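Local coordinates for protein rubber oxygenase (Streptomyces sp., PDB 5O1L) that cleaves poly(cis-1,4-isoprene) in natural and synthetic rubber by adding oxygen across its double bonds, using a non-covalently bound b-type heme, at residues A[263-268]-A[273-278]. Sequence-based numbering, arbitrary orientation.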
ATOM      1  N   VAL A 263      -2.928 -10.569  -7.133  1.00  9.84           N
ATOM      2  CA  VAL A 263      -2.020 -10.547  -8.235  1.00 10.01           C
ATOM      3  C   VAL A 263      -0.940  -9.518  -7.945  1.00 10.00           C
ATOM      4  O   VAL A 263       0.234  -9.767  -8.185  1.00 10.57           O
ATOM      5  CB  VAL A 263      -2.760 -10.223  -9.512  1.00 10.88           C
ATOM      6  CG1 VAL A 263      -1.794  -9.851 -10.660  1.00 12.14           C
ATOM      7  CG2 VAL A 263      -3.705 -11.359  -9.919  1.00 11.46           C
ATOM      8  N   SER A 264      -1.327  -8.379  -7.361  1.00  9.87           N
ATOM      9  CA  SER A 264      -0.306  -7.345  -7.108  1.00 10.29           C
ATOM     10  C   SER A 264       0.709  -7.808  -6.096  1.00 10.86           C
ATOM     11  O   SER A 264       1.902  -7.531  -6.251  1.00 12.19           O
ATOM     12  CB  SER A 264      -0.967  -6.078  -6.662  1.00 11.11           C
ATOM     13  OG  SER A 264      -1.830  -5.537  -7.668  1.00 11.99           O
ATOM     14  N   ALA A 265       0.330  -8.508  -5.054  1.00 10.75           N
ATOM     15  CA  ALA A 265       1.267  -9.089  -4.082  1.00 11.40           C
ATOM     16  C   ALA A 265       2.223 -10.011  -4.792  1.00 11.23           C
ATOM     17  O   ALA A 265       3.439  -9.947  -4.561  1.00 11.89           O
ATOM     18  CB  ALA A 265       0.515  -9.837  -3.015  1.00 11.27           C
ATOM     19  N   HIS A 266       1.730 -10.875  -5.676  1.00 10.57           N
ATOM     20  CA  HIS A 266       2.660 -11.778  -6.435  1.00 11.59           C
ATOM     21  C   HIS A 266       3.609 -10.944  -7.244  1.00 12.26           C
ATOM     22  O   HIS A 266       4.829 -11.243  -7.235  1.00 12.41           O
ATOM     23  CB  HIS A 266       1.801 -12.628  -7.361  1.00 12.47           C
ATOM     24  CG  HIS A 266       2.592 -13.567  -8.197  1.00 14.16           C
ATOM     25  ND1 HIS A 266       3.243 -13.282  -9.388  1.00 16.74           N
ATOM     26  CD2 HIS A 266       2.766 -14.872  -7.981  1.00 14.17           C
ATOM     27  CE1 HIS A 266       3.810 -14.421  -9.826  1.00 14.47           C
ATOM     28  NE2 HIS A 266       3.560 -15.388  -8.959  1.00 17.42           N
ATOM     29  N   MET A 267       3.130  -9.921  -7.932  1.00 11.02           N
ATOM     30  CA  MET A 267       4.047  -9.147  -8.825  1.00 11.99           C
ATOM     31  C   MET A 267       5.018  -8.343  -8.023  1.00 12.72           C
ATOM     32  O   MET A 267       6.119  -8.068  -8.490  1.00 13.77           O
ATOM     33  CB  MET A 267       3.223  -8.248  -9.697  1.00 12.79           C
ATOM     34  CG  MET A 267       2.272  -8.973 -10.635  1.00 13.39           C
ATOM     35  SD  MET A 267       3.066 -10.191 -11.688  1.00 15.32           S
ATOM     36  CE  MET A 267       4.093  -9.167 -12.782  1.00 16.06           C
ATOM     37  N   LEU A 268       4.742  -8.044  -6.786  1.00 13.68           N
ATOM     38  CA  LEU A 268       5.731  -7.386  -5.882  1.00 15.09           C
ATOM     39  C   LEU A 268       6.712  -8.350  -5.311  1.00 16.43           C
ATOM     40  O   LEU A 268       7.637  -7.924  -4.572  1.00 20.54           O
ATOM     41  CB  LEU A 268       5.007  -6.665  -4.758  1.00 17.30           C
ATOM     42  CG  LEU A 268       4.228  -5.463  -5.213  1.00 19.17           C
ATOM     43  CD1 LEU A 268       3.144  -5.027  -4.180  1.00 21.06           C
ATOM     44  CD2 LEU A 268       5.154  -4.314  -5.500  1.00 20.79           C
ATOM     45  N   GLU A 273       2.584 -18.807  -1.506  1.00 14.41           N
ATOM     46  CA  GLU A 273       2.316 -19.503  -0.262  1.00 14.54           C
ATOM     47  C   GLU A 273       1.977 -18.581   0.917  1.00 13.63           C
ATOM     48  O   GLU A 273       1.528 -19.086   1.938  1.00 13.74           O
ATOM     49  CB  GLU A 273       3.581 -20.307   0.169  1.00 18.51           C
ATOM     50  CG  GLU A 273       3.907 -21.410  -0.777  1.00 23.15           C
ATOM     51  CD  GLU A 273       5.219 -22.133  -0.486  1.00 31.24           C
ATOM     52  OE1 GLU A 273       5.908 -21.848   0.549  1.00 35.76           O
ATOM     53  OE2 GLU A 273       5.533 -23.017  -1.337  1.00 36.18           O
ATOM     54  N   TYR A 274       2.133 -17.272   0.734  1.00 12.59           N
ATOM     55  CA  TYR A 274       1.820 -16.284   1.771  1.00 11.94           C
ATOM     56  C   TYR A 274       0.676 -15.350   1.423  1.00 12.44           C
ATOM     57  O   TYR A 274       0.299 -14.488   2.218  1.00 14.30           O
ATOM     58  CB  TYR A 274       3.080 -15.452   2.184  1.00 12.06           C
ATOM     59  CG  TYR A 274       4.242 -16.357   2.568  1.00 13.29           C
ATOM     60  CD1 TYR A 274       4.128 -17.362   3.470  1.00 14.69           C
ATOM     61  CD2 TYR A 274       5.434 -16.189   1.928  1.00 14.66           C
ATOM     62  CE1 TYR A 274       5.199 -18.139   3.820  1.00 14.65           C
ATOM     63  CE2 TYR A 274       6.527 -16.976   2.227  1.00 15.74           C
ATOM     64  CZ  TYR A 274       6.363 -17.941   3.188  1.00 14.59           C
ATOM     65  OH  TYR A 274       7.474 -18.762   3.525  1.00 16.29           O
ATOM     66  N   ILE A 275       0.150 -15.435   0.229  1.00 11.00           N
ATOM     67  CA  ILE A 275      -0.962 -14.541  -0.189  1.00 10.41           C
ATOM     68  C   ILE A 275      -2.284 -15.199   0.168  1.00 10.50           C
ATOM     69  O   ILE A 275      -2.508 -16.342  -0.220  1.00 10.92           O
ATOM     70  CB  ILE A 275      -0.909 -14.307  -1.735  1.00 10.83           C
ATOM     71  CG1 ILE A 275       0.462 -13.775  -2.190  1.00 10.98           C
ATOM     72  CG2 ILE A 275      -2.055 -13.424  -2.162  1.00 10.91           C
ATOM     73  CD1 ILE A 275       0.621 -13.718  -3.671  1.00 11.79           C
ATOM     74  N   PRO A 276      -3.150 -14.551   0.929  1.00 12.17           N
ATOM     75  CA  PRO A 276      -4.415 -15.202   1.287  1.00 12.00           C
ATOM     76  C   PRO A 276      -5.273 -15.502   0.122  1.00 11.89           C
ATOM     77  O   PRO A 276      -5.398 -14.685  -0.784  1.00 12.16           O
ATOM     78  CB  PRO A 276      -5.137 -14.229   2.243  1.00 13.70           C
ATOM     79  CG  PRO A 276      -4.309 -13.017   2.232  1.00 17.66           C
ATOM     80  CD  PRO A 276      -3.034 -13.203   1.465  1.00 13.92           C
ATOM     81  N   ALA A 277      -5.910 -16.682   0.110  1.00 11.54           N
ATOM     82  CA  ALA A 277      -6.736 -17.077  -1.031  1.00 12.02           C
ATOM     83  C   ALA A 277      -8.157 -16.501  -1.051  1.00 10.88           C
ATOM     84  O   ALA A 277      -8.748 -16.367  -2.113  1.00 12.29           O
ATOM     85  CB  ALA A 277      -6.894 -18.622  -1.147  1.00 12.80           C
ATOM     86  N   THR A 278      -8.631 -16.113   0.128  1.00 10.83           N
ATOM     87  CA  THR A 278      -9.985 -15.667   0.349  1.00 11.44           C
ATOM     88  C   THR A 278     -10.055 -14.517   1.320  1.00 12.11           C
ATOM     89  O   THR A 278      -9.124 -14.294   2.078  1.00 12.56           O
ATOM     90  CB  THR A 278     -10.836 -16.837   0.958  1.00 13.31           C
ATOM     91  OG1 THR A 278     -10.321 -17.173   2.255  1.00 14.73           O
ATOM     92  CG2 THR A 278     -10.871 -18.020   0.051  1.00 13.64           C
TER
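Ile275 meets Ala265 and His266 where the loop joining helices 251-267 and 279-289 runs back past the last turns of the first of them, within the catalytic domain of this largely helical protein. Along the returning segment, Tyr274 sends its OH to Val49 O in a hydrogen bond. Ile275 then turns its side chain to the helix. With CG1 anti to the carbonyl carbon (chi1 -55°) and the chain extended beyond it (chi2 172°), CD1 is carried out to the helix surface. There CD1 lies 3.9 Å from Ala265 CB and 4.0 Å from His266 CB, and its closest approach is to the backbone, 3.7 Å from His266 N. Ile275 CG1 adds a second touch on Ala265 CB at 4.0 Å. Pro276 packs on Met228 and on Trp231 of helix 224-244, which also touches Ala265, while Thr278 OG1 caps helix 279-289 at Ala281 N. The side chain of Ala265 lies about 7 Å from the heme, and Leu268, at the end of the same segment, touches it. Between the two segments the contact is van der Waals and hydrophobic, made by one aliphatic branch without directional bonds, so its hold depends on how closely Ile275 fits the helix.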